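Local coordinates for protein endoglucanase (Clostridium thermocellum, PDB 2YIK) that probably hydrolyses beta-1,4-glucosidic bonds within cellulose chains, as a family 9 glycoside hydrolase that carries bound zinc and calcium ions, at residues A[71-76]-A[198-203]; A[75-80]-A[107-112]; A[360-365]-A[404-409]; A[368-373]-A[415-420]. One frame throughout, in Å; residues are numbered along the deposited sequence.

In the fold
Two pairs of contacts lie on opposite sides of the centre of the catalytic domain. Contacts 1 and 2, with centres about 10 Å apart, share Y75 and D76; both are partly buried and hold a metal ligand. Contact 1 joins loops and 3-10 turns beside zinc through side-chain and backbone polar bonds, while contact 2 pairs two short strands beside calcium by backbone bonds. Contacts 3 and 4, about 44 Å from contact 1 between centres, belong to the helical part of the fold and both use helix 363-373. Contact 3 is buried and aromatic, whereas contact 4 is only partly buried and adds a carboxylate-phenol bond to its ring packing. They meet directly: D407 OD1 probably hydrogen-bonds S415 OG, and Y406 packs on Y417.

Contact 1: residues A[71-76]-A[198-203]; sequences DCHVYD and ENDTMF. With ZN (zinc ion), chain E.
Y75 donates its hydroxyl to the carbonyl oxygen of M202, OH to O 2.6 Å, arriving in the carbonyl plane on a lone pair. The ring meets the opposing backbone with its edge, where CE1 comes within 3.6 Å of D200 O. H73 joins the loop 198-203 to the zinc ion. Its ND1 binds the metal at 2.1 Å, next to C72 SG at 2.3 Å, and C56 and H115 complete the Cys2His2 site. From the other nitrogen of the same ring, NE2 donates to D200 OD2 at 2.7 Å, with the carboxylate turned 49° from the imidazole; the position of OD2 is less certain, so the details of this bond are too. One water accepts from H73 N at 3.0 Å and donates to D200 O, tying the two backbones together. Farther along, E198 CG lies 3.5 Å from D71 O, while its carboxylate forms a salt bridge with R69. If OD2 is placed correctly, D200 would serve as a second-shell residue for zinc that helps fix the rotation of the imidazole and could strengthen ND1 as a ligand of the metal.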
# COMPACT_ATOMS: atom_id res chain seq x y z
N ASP A 71 -2.29 -14.29 -17.43
CA ASP A 71 -1.55 -13.12 -17.88
C ASP A 71 -2.48 -12.11 -18.52
O ASP A 71 -3.41 -12.48 -19.24
CB ASP A 71 -0.47 -13.53 -18.90
CG ASP A 71 0.62 -14.38 -18.29
OD1 ASP A 71 0.67 -14.49 -17.05
OD2 ASP A 71 1.44 -14.94 -19.04
N CYS A 72 -2.23 -10.83 -18.27
CA CYS A 72 -3.07 -9.78 -18.83
C CYS A 72 -2.26 -8.55 -19.21
O CYS A 72 -1.16 -8.34 -18.70
CB CYS A 72 -4.14 -9.37 -17.82
SG CYS A 72 -3.45 -8.89 -16.22
N HIS A 73 -2.84 -7.73 -20.09
CA HIS A 73 -2.20 -6.51 -20.57
C HIS A 73 -0.73 -6.78 -20.85
O HIS A 73 0.15 -5.97 -20.53
CB HIS A 73 -2.34 -5.39 -19.53
CG HIS A 73 -3.75 -5.22 -19.05
ND1 HIS A 73 -4.18 -5.68 -17.83
CD2 HIS A 73 -4.84 -4.69 -19.66
CE1 HIS A 73 -5.48 -5.46 -17.70
NE2 HIS A 73 -5.90 -4.87 -18.80
N VAL A 74 -0.46 -7.93 -21.47
CA VAL A 74 0.92 -8.30 -21.77
C VAL A 74 1.57 -7.32 -22.74
O VAL A 74 2.80 -7.28 -22.85
CB VAL A 74 1.02 -9.75 -22.30
CG1 VAL A 74 0.46 -10.72 -21.26
CG2 VAL A 74 0.27 -9.90 -23.62
N TYR A 75 0.79 -6.50 -23.44
CA TYR A 75 1.39 -5.53 -24.34
C TYR A 75 2.11 -4.43 -23.55
O TYR A 75 2.85 -3.63 -24.13
CB TYR A 75 0.37 -4.93 -25.31
CG TYR A 75 -0.95 -4.49 -24.72
CD1 TYR A 75 -1.94 -5.42 -24.41
CD2 TYR A 75 -1.24 -3.13 -24.52
CE1 TYR A 75 -3.19 -5.02 -23.93
CE2 TYR A 75 -2.48 -2.72 -24.04
CZ TYR A 75 -3.45 -3.67 -23.75
OH TYR A 75 -4.70 -3.26 -23.31
N ASP A 76 1.88 -4.40 -22.23
CA ASP A 76 2.54 -3.44 -21.34
C ASP A 76 4.04 -3.72 -21.41
O ASP A 76 4.86 -2.82 -21.23
CB ASP A 76 2.13 -3.64 -19.87
CG ASP A 76 0.73 -3.13 -19.56
OD1 ASP A 76 0.09 -2.48 -20.41
OD2 ASP A 76 0.27 -3.40 -18.42
N GLU A 198 -7.68 -10.37 -18.91
CA GLU A 198 -6.99 -11.20 -19.90
C GLU A 198 -7.40 -10.86 -21.34
O GLU A 198 -6.63 -11.09 -22.27
CB GLU A 198 -7.26 -12.69 -19.64
CG GLU A 198 -6.71 -13.24 -18.31
CD GLU A 198 -7.54 -12.87 -17.08
OE1 GLU A 198 -8.67 -12.36 -17.24
OE2 GLU A 198 -7.07 -13.11 -15.95
N ASN A 199 -8.60 -10.33 -21.52
CA ASN A 199 -9.09 -9.99 -22.86
C ASN A 199 -9.03 -8.52 -23.22
O ASN A 199 -9.44 -8.13 -24.32
CB ASN A 199 -10.52 -10.51 -23.04
CG ASN A 199 -10.63 -12.00 -22.79
OD1 ASN A 199 -9.74 -12.76 -23.16
ND2 ASN A 199 -11.73 -12.43 -22.15
N ASP A 200 -8.51 -7.69 -22.32
CA ASP A 200 -8.41 -6.25 -22.58
C ASP A 200 -7.44 -5.96 -23.71
O ASP A 200 -6.43 -6.63 -23.85
CB ASP A 200 -7.90 -5.50 -21.34
CG ASP A 200 -8.97 -5.28 -20.30
OD1 ASP A 200 -10.15 -5.57 -20.56
OD2 ASP A 200 -8.61 -4.81 -19.20
N THR A 201 -7.74 -4.95 -24.52
CA THR A 201 -6.83 -4.58 -25.60
C THR A 201 -6.75 -3.06 -25.75
O THR A 201 -6.02 -2.57 -26.61
CB THR A 201 -7.26 -5.16 -26.97
OG1 THR A 201 -8.54 -4.63 -27.33
CG2 THR A 201 -7.35 -6.68 -26.92
N MET A 202 -7.46 -2.33 -24.89
CA MET A 202 -7.47 -0.87 -24.98
C MET A 202 -6.12 -0.21 -24.71
O MET A 202 -5.22 -0.82 -24.13
CB MET A 202 -8.53 -0.27 -24.05
CG MET A 202 -8.11 -0.08 -22.58
SD MET A 202 -7.90 -1.60 -21.62
CE MET A 202 -9.60 -1.85 -21.06
N PHE A 203 -6.00 1.04 -25.16
CA PHE A 203 -4.78 1.83 -25.01
C PHE A 203 -4.37 2.03 -23.54
O PHE A 203 -5.16 2.47 -22.71
CB PHE A 203 -5.00 3.19 -25.69
CG PHE A 203 -3.85 4.16 -25.56
CD1 PHE A 203 -2.54 3.78 -25.86
CD2 PHE A 203 -4.10 5.48 -25.19
CE1 PHE A 203 -1.50 4.71 -25.81
CE2 PHE A 203 -3.07 6.42 -25.13
CZ PHE A 203 -1.76 6.04 -25.44
ZN ZN E . -3.40 -6.57 -16.13
O HOH W 1 -5.21 -7.90 -21.85

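Contact 2: residues A[75-80]-A[107-112]; sequences YDARLP and KVDVSG. With CA (calcium ion), chain D.
L79 and V108 run alongside each other on the same face of the sheet, with L79 CB 3.9 Å from V108 CG2. In L79, CG is anti to the backbone N (chi1 -180°). Its CD2 comes within 4.0 Å of V110 CG2, where the two side chains meet obliquely. V110 also packs on C181 and V184 of strand 177-184. The backbones form a short antiparallel sheet: L79 and V108 are a hydrogen-bonded pair, with L79 N to V108 O at 2.9 Å and the reverse bond, V108 N to L79 O, at 2.8 Å, while P80 and K107 form the next, non-hydrogen-bonded pair. K107 O also binds the calcium ion, at 2.4 Å, together with D101, D103 and D105, in a loop whose alternating aspartates resemble those of an EF hand. K107 CG packs against R78 O. Beyond the strands V110 N donates to D76 O. D109 has CG anti to its backbone N (chi1 -177°), and its OD1 lies 3.2 Å from A77 CA. The same oxygen accepts from S111 OG at 2.7 Å through its syn lone pair and from S111 N in an Asx turn. S111 CB rests on D76 CB, whose carboxylate forms a salt bridge with R204 and accepts from a water bound to G112 N.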
# COMPACT_ATOMS: atom_id res chain seq x y z
N TYR A 75 0.79 -6.50 -23.44
CA TYR A 75 1.39 -5.53 -24.34
C TYR A 75 2.11 -4.43 -23.55
O TYR A 75 2.85 -3.63 -24.13
CB TYR A 75 0.37 -4.93 -25.31
CG TYR A 75 -0.95 -4.49 -24.72
CD1 TYR A 75 -1.94 -5.42 -24.41
CD2 TYR A 75 -1.24 -3.13 -24.52
CE1 TYR A 75 -3.19 -5.02 -23.93
CE2 TYR A 75 -2.48 -2.72 -24.04
CZ TYR A 75 -3.45 -3.67 -23.75
OH TYR A 75 -4.70 -3.26 -23.31
N ASP A 76 1.88 -4.40 -22.23
CA ASP A 76 2.54 -3.44 -21.34
C ASP A 76 4.04 -3.72 -21.41
O ASP A 76 4.86 -2.82 -21.23
CB ASP A 76 2.13 -3.64 -19.87
CG ASP A 76 0.73 -3.13 -19.56
OD1 ASP A 76 0.09 -2.48 -20.41
OD2 ASP A 76 0.27 -3.40 -18.42
N ALA A 77 4.37 -4.98 -21.66
CA ALA A 77 5.76 -5.42 -21.73
C ALA A 77 6.48 -4.96 -23.00
O ALA A 77 7.69 -5.12 -23.11
CB ALA A 77 5.83 -6.94 -21.60
N ARG A 78 5.72 -4.40 -23.93
CA ARG A 78 6.28 -3.91 -25.18
C ARG A 78 5.73 -2.54 -25.49
O ARG A 78 5.29 -2.28 -26.62
CB ARG A 78 5.93 -4.84 -26.35
CG ARG A 78 6.49 -6.24 -26.29
CD ARG A 78 5.39 -7.20 -26.75
NE ARG A 78 4.34 -6.48 -27.49
CZ ARG A 78 3.09 -6.90 -27.64
NH1 ARG A 78 2.71 -8.06 -27.11
NH2 ARG A 78 2.21 -6.16 -28.32
N LEU A 79 5.72 -1.66 -24.50
CA LEU A 79 5.21 -0.30 -24.69
C LEU A 79 6.12 0.46 -25.66
O LEU A 79 7.33 0.50 -25.47
CB LEU A 79 5.20 0.45 -23.36
CG LEU A 79 4.68 1.89 -23.42
CD1 LEU A 79 3.21 1.88 -23.76
CD2 LEU A 79 4.91 2.58 -22.09
N PRO A 80 5.54 1.05 -26.73
CA PRO A 80 6.38 1.79 -27.69
C PRO A 80 6.98 3.03 -27.06
O PRO A 80 6.29 3.81 -26.40
CB PRO A 80 5.40 2.13 -28.81
CG PRO A 80 4.43 1.00 -28.77
CD PRO A 80 4.19 0.86 -27.27
N LYS A 107 10.97 -0.42 -27.71
CA LYS A 107 9.91 -0.73 -26.76
C LYS A 107 10.44 -0.86 -25.34
O LYS A 107 11.60 -1.16 -25.14
CB LYS A 107 9.22 -2.03 -27.19
CG LYS A 107 8.40 -1.90 -28.46
CD LYS A 107 8.48 -3.15 -29.31
CE LYS A 107 7.53 -3.08 -30.52
NZ LYS A 107 7.08 -1.69 -30.80
N VAL A 108 9.61 -0.59 -24.34
CA VAL A 108 10.06 -0.75 -22.96
C VAL A 108 9.07 -1.65 -22.25
O VAL A 108 7.90 -1.75 -22.65
CB VAL A 108 10.17 0.60 -22.22
CG1 VAL A 108 11.23 1.47 -22.89
CG2 VAL A 108 8.83 1.29 -22.19
N ASP A 109 9.53 -2.31 -21.20
CA ASP A 109 8.69 -3.22 -20.43
C ASP A 109 8.23 -2.60 -19.11
O ASP A 109 9.00 -2.47 -18.16
CB ASP A 109 9.48 -4.51 -20.16
CG ASP A 109 8.66 -5.55 -19.41
OD1 ASP A 109 7.48 -5.30 -19.09
OD2 ASP A 109 9.21 -6.64 -19.14
N VAL A 110 6.96 -2.20 -19.05
CA VAL A 110 6.41 -1.63 -17.82
C VAL A 110 5.26 -2.52 -17.35
O VAL A 110 4.28 -2.06 -16.77
CB VAL A 110 5.90 -0.18 -18.01
CG1 VAL A 110 7.08 0.76 -18.26
CG2 VAL A 110 4.92 -0.10 -19.15
N SER A 111 5.42 -3.82 -17.59
CA SER A 111 4.43 -4.81 -17.20
C SER A 111 4.67 -5.28 -15.77
O SER A 111 5.75 -5.07 -15.20
CB SER A 111 4.49 -6.02 -18.13
OG SER A 111 5.64 -6.81 -17.87
N GLY A 112 3.66 -5.92 -15.20
CA GLY A 112 3.77 -6.43 -13.84
C GLY A 112 2.99 -5.63 -12.83
O GLY A 112 2.20 -4.76 -13.19
CA CA D . 13.59 -2.49 -25.42
O HOH W 2 1.36 -5.36 -16.87

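Contact 3: residues A[360-365]-A[404-409]; sequences DFWKPI and LVYDKH
W362 sets the indole face of its six-membered ring toward the edge of the Y406 phenol, the central pair of an aromatic cluster that also includes H409. The cluster joins the turn leading into helix 363-373 to the C-terminal end of helix 392-408, in the helical domain of a family whose fold is an (alpha/alpha)6 barrel. The W362-Y406 pair is an offset edge-to-face stack, with ring centroids 5.4 Å apart and planes at 77°. The side chains run antiparallel past one another, and the closest approach is W362 CE3 to Y406 CD2, 3.7 Å. Y406 CG lies anti to its backbone N (chi1 -177°), and ring atom CD2 meets both W362 and I365. H409 meets the indole differently. The two side chains cross at about a right angle, yet their ring planes differ by only 27° and, being displaced from one another, have little overlap; the real touch is H409 CB to W362 CZ2, 3.6 Å. V405 CG1 approaches the indole edge at CH2. Two ring nitrogens of the cluster have partners beyond the two segments: W362 NE1 donates to D334, and H409 NE2 hydrogen-bonds E140. H410 stacks on Y406 and meets W362 edge-to-face. The backbone of W362 is held from its own side, where W362 N donates to D360 OD1 at 3.0 Å, a capping bond within a type I turn from D360 to K363. I365 CG2 packs on Y406 CD2 at 3.8 Å, the same ring carbon that meets W362 CE3.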
# COMPACT_ATOMS: atom_id res chain seq x y z
N ASP A 360 8.17 13.79 22.00
CA ASP A 360 8.20 12.37 22.34
C ASP A 360 7.70 11.73 21.05
O ASP A 360 6.53 11.88 20.69
CB ASP A 360 7.27 12.06 23.52
CG ASP A 360 7.18 10.57 23.83
OD1 ASP A 360 7.38 9.73 22.92
OD2 ASP A 360 6.89 10.22 24.99
N PHE A 361 8.59 11.04 20.37
CA PHE A 361 8.25 10.43 19.09
C PHE A 361 6.99 9.56 19.05
O PHE A 361 6.32 9.52 18.03
CB PHE A 361 9.48 9.70 18.52
CG PHE A 361 10.55 10.65 18.03
CD1 PHE A 361 10.32 11.46 16.92
CD2 PHE A 361 11.76 10.78 18.71
CE1 PHE A 361 11.27 12.39 16.49
CE2 PHE A 361 12.73 11.71 18.29
CZ PHE A 361 12.48 12.52 17.18
N TRP A 362 6.64 8.90 20.15
CA TRP A 362 5.42 8.09 20.18
C TRP A 362 4.16 8.90 20.51
O TRP A 362 3.04 8.45 20.25
CB TRP A 362 5.54 6.94 21.19
CG TRP A 362 6.24 5.72 20.69
CD1 TRP A 362 7.37 5.16 21.21
CD2 TRP A 362 5.85 4.88 19.59
NE1 TRP A 362 7.71 4.03 20.50
CE2 TRP A 362 6.79 3.84 19.49
CE3 TRP A 362 4.79 4.92 18.66
CZ2 TRP A 362 6.72 2.83 18.53
CZ3 TRP A 362 4.71 3.91 17.69
CH2 TRP A 362 5.67 2.89 17.63
N LYS A 363 4.34 10.09 21.09
CA LYS A 363 3.21 10.92 21.49
C LYS A 363 2.22 11.24 20.37
O LYS A 363 1.01 11.16 20.58
CB LYS A 363 3.71 12.21 22.16
CG LYS A 363 2.62 13.08 22.76
CD LYS A 363 1.70 12.29 23.68
CE LYS A 363 0.74 13.19 24.45
NZ LYS A 363 -0.08 12.37 25.40
N PRO A 364 2.71 11.60 19.17
CA PRO A 364 1.73 11.90 18.12
C PRO A 364 0.82 10.72 17.79
O PRO A 364 -0.35 10.90 17.44
CB PRO A 364 2.61 12.29 16.94
CG PRO A 364 3.80 12.91 17.61
CD PRO A 364 4.07 11.94 18.74
N ILE A 365 1.35 9.50 17.91
CA ILE A 365 0.57 8.31 17.62
C ILE A 365 -0.32 7.95 18.82
O ILE A 365 -1.39 7.37 18.65
CB ILE A 365 1.50 7.13 17.24
CG1 ILE A 365 1.92 7.27 15.76
CG2 ILE A 365 0.81 5.79 17.50
CD1 ILE A 365 0.75 7.22 14.78
N LEU A 404 -2.04 -1.87 16.83
CA LEU A 404 -1.31 -3.10 17.10
C LEU A 404 0.21 -2.90 17.09
O LEU A 404 0.93 -3.55 17.84
CB LEU A 404 -1.75 -4.17 16.09
CG LEU A 404 -3.25 -4.46 16.24
CD1 LEU A 404 -3.82 -5.03 14.95
CD2 LEU A 404 -3.46 -5.42 17.41
N VAL A 405 0.68 -2.00 16.24
CA VAL A 405 2.11 -1.70 16.18
C VAL A 405 2.54 -0.97 17.46
O VAL A 405 3.61 -1.23 18.01
CB VAL A 405 2.44 -0.83 14.93
CG1 VAL A 405 3.82 -0.20 15.08
CG2 VAL A 405 2.38 -1.69 13.68
N TYR A 406 1.69 -0.07 17.95
CA TYR A 406 1.99 0.67 19.17
C TYR A 406 2.12 -0.29 20.35
O TYR A 406 3.07 -0.19 21.14
CB TYR A 406 0.89 1.70 19.48
CG TYR A 406 1.18 2.55 20.69
CD1 TYR A 406 0.87 2.10 21.98
CD2 TYR A 406 1.78 3.80 20.56
CE1 TYR A 406 1.15 2.88 23.10
CE2 TYR A 406 2.05 4.59 21.67
CZ TYR A 406 1.73 4.13 22.94
OH TYR A 406 1.98 4.91 24.04
N ASP A 407 1.17 -1.21 20.48
CA ASP A 407 1.21 -2.16 21.58
C ASP A 407 2.41 -3.09 21.48
O ASP A 407 3.00 -3.45 22.50
CB ASP A 407 -0.09 -2.98 21.65
CG ASP A 407 -1.24 -2.19 22.28
OD1 ASP A 407 -1.01 -1.03 22.69
OD2 ASP A 407 -2.37 -2.72 22.37
N LYS A 408 2.76 -3.47 20.26
CA LYS A 408 3.91 -4.35 20.08
C LYS A 408 5.15 -3.67 20.65
O LYS A 408 5.95 -4.30 21.35
CB LYS A 408 4.16 -4.66 18.61
CG LYS A 408 5.46 -5.44 18.39
CD LYS A 408 5.85 -5.53 16.93
CE LYS A 408 7.29 -6.03 16.79
NZ LYS A 408 7.78 -5.98 15.38
N HIS A 409 5.29 -2.38 20.38
CA HIS A 409 6.45 -1.64 20.84
C HIS A 409 6.37 -1.06 22.24
O HIS A 409 7.25 -0.29 22.65
CB HIS A 409 6.78 -0.57 19.80
CG HIS A 409 7.19 -1.14 18.49
ND1 HIS A 409 8.45 -1.69 18.29
CD2 HIS A 409 6.51 -1.34 17.34
CE1 HIS A 409 8.51 -2.21 17.08
NE2 HIS A 409 7.35 -2.01 16.48

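Contact 4: residues A[368-373]-A[415-420]; sequences LLDKWS and SKYANW
D370 OD1 accepts from the hydroxyl of Y417, OH to OD1 2.6 Å, with the donor coming from above the carboxylate plane. A water donates to the same oxygen at 2.9 Å and weakly links it to K416 NZ, which itself lies 4.0 Å from D370 OD1 in a long salt bridge. S373 OG donates to L369 O at 2.6 Å; this carbonyl also accepts from S373 N on the other face of its plane. The same serine oxygen lies at the edge of the Y417 ring, near CD1. Helices 363-373 and 416-428 pack together in the helical part of this family 9 domain, and here their segment axes approach to 10.3 Å with N-to-C directions 43° apart. S415 is the N-cap of the second helix; its OG accepts from Y417 N and also bonds D407. Apolar packing continues from this polar group. L369 CB makes a CH-pi contact over one face of the Y417 ring, 3.8 Å from its centroid, while K416 CG lies over the opposite face, toward its rim. W420 has CG anti to its backbone N (chi1 169°), and S373 CA sits over the five-membered ring of its indole, 3.5 Å from the centroid. At the far end of that indole, CH2 touches W372 CE3 at 3.9 Å.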
# COMPACT_ATOMS: atom_id res chain seq x y z
N LEU A 368 -3.21 10.06 18.25
CA LEU A 368 -4.00 9.55 17.14
C LEU A 368 -4.87 8.40 17.63
O LEU A 368 -6.07 8.33 17.35
CB LEU A 368 -3.08 9.04 16.03
CG LEU A 368 -3.75 8.29 14.87
CD1 LEU A 368 -4.64 9.25 14.08
CD2 LEU A 368 -2.66 7.68 13.99
N LEU A 369 -4.25 7.49 18.37
CA LEU A 369 -4.95 6.33 18.90
C LEU A 369 -5.99 6.66 19.96
O LEU A 369 -7.03 6.01 20.03
CB LEU A 369 -3.93 5.31 19.43
CG LEU A 369 -3.12 4.62 18.33
CD1 LEU A 369 -2.05 3.73 18.94
CD2 LEU A 369 -4.05 3.79 17.44
N ASP A 370 -5.72 7.65 20.80
CA ASP A 370 -6.70 8.05 21.82
C ASP A 370 -7.91 8.59 21.09
O ASP A 370 -9.05 8.40 21.51
CB ASP A 370 -6.16 9.15 22.74
CG ASP A 370 -5.17 8.62 23.76
OD1 ASP A 370 -5.19 7.41 24.07
OD2 ASP A 370 -4.37 9.44 24.27
N LYS A 371 -7.65 9.27 19.97
CA LYS A 371 -8.70 9.86 19.17
C LYS A 371 -9.57 8.79 18.53
O LYS A 371 -10.80 8.84 18.64
CB LYS A 371 -8.08 10.77 18.10
CG LYS A 371 -9.04 11.81 17.52
CD LYS A 371 -8.36 12.76 16.55
CE LYS A 371 -7.39 13.69 17.26
NZ LYS A 371 -6.92 14.77 16.35
N TRP A 372 -8.94 7.82 17.88
CA TRP A 372 -9.65 6.73 17.21
C TRP A 372 -10.33 5.71 18.13
O TRP A 372 -11.45 5.29 17.88
CB TRP A 372 -8.71 5.97 16.25
CG TRP A 372 -8.62 6.60 14.89
CD1 TRP A 372 -7.87 7.69 14.52
CD2 TRP A 372 -9.35 6.20 13.72
NE1 TRP A 372 -8.09 7.99 13.20
CE2 TRP A 372 -8.99 7.10 12.68
CE3 TRP A 372 -10.26 5.17 13.44
CZ2 TRP A 372 -9.52 7.00 11.39
CZ3 TRP A 372 -10.79 5.08 12.16
CH2 TRP A 372 -10.41 5.98 11.15
N SER A 373 -9.64 5.33 19.20
CA SER A 373 -10.17 4.33 20.12
C SER A 373 -10.93 4.90 21.31
O SER A 373 -11.62 4.17 22.01
CB SER A 373 -9.03 3.47 20.67
OG SER A 373 -8.18 4.22 21.53
N SER A 415 -3.13 -3.85 24.87
CA SER A 415 -3.61 -2.79 25.72
C SER A 415 -5.00 -2.40 25.19
O SER A 415 -5.59 -3.11 24.35
CB SER A 415 -2.64 -1.58 25.63
OG SER A 415 -2.79 -0.78 24.42
N LYS A 416 -5.55 -1.32 25.73
CA LYS A 416 -6.85 -0.81 25.31
C LYS A 416 -6.81 -0.56 23.79
O LYS A 416 -7.84 -0.62 23.13
CB LYS A 416 -7.19 0.49 26.07
CG LYS A 416 -6.18 1.63 25.87
CD LYS A 416 -6.59 2.88 26.66
CE LYS A 416 -5.53 3.96 26.49
NZ LYS A 416 -5.84 5.19 27.28
N TYR A 417 -5.63 -0.26 23.23
CA TYR A 417 -5.57 -0.02 21.77
C TYR A 417 -5.84 -1.31 20.99
O TYR A 417 -6.74 -1.35 20.15
CB TYR A 417 -4.21 0.57 21.36
CG TYR A 417 -3.95 1.93 21.97
CD1 TYR A 417 -5.00 2.85 22.15
CD2 TYR A 417 -2.68 2.31 22.39
CE1 TYR A 417 -4.78 4.09 22.73
CE2 TYR A 417 -2.44 3.55 22.97
CZ TYR A 417 -3.50 4.44 23.14
OH TYR A 417 -3.27 5.66 23.75
N ALA A 418 -5.08 -2.36 21.28
CA ALA A 418 -5.27 -3.64 20.61
C ALA A 418 -6.68 -4.18 20.88
O ALA A 418 -7.32 -4.73 19.99
CB ALA A 418 -4.23 -4.64 21.09
N ASN A 419 -7.15 -4.03 22.12
CA ASN A 419 -8.48 -4.49 22.47
C ASN A 419 -9.50 -3.76 21.61
O ASN A 419 -10.46 -4.36 21.13
CB ASN A 419 -8.78 -4.25 23.96
CG ASN A 419 -7.86 -5.03 24.87
OD1 ASN A 419 -7.34 -6.08 24.50
ND2 ASN A 419 -7.65 -4.52 26.09
N TRP A 420 -9.27 -2.46 21.41
CA TRP A 420 -10.16 -1.67 20.58
C TRP A 420 -10.09 -2.16 19.13
O TRP A 420 -11.11 -2.32 18.46
CB TRP A 420 -9.76 -0.20 20.62
CG TRP A 420 -10.46 0.62 19.57
CD1 TRP A 420 -11.74 1.10 19.63
CD2 TRP A 420 -9.94 1.01 18.30
NE1 TRP A 420 -12.04 1.77 18.46
CE2 TRP A 420 -10.96 1.73 17.63
CE3 TRP A 420 -8.71 0.83 17.66
CZ2 TRP A 420 -10.78 2.26 16.35
CZ3 TRP A 420 -8.53 1.36 16.38
CH2 TRP A 420 -9.56 2.07 15.74
O HOH W 3 -7.81 6.55 25.04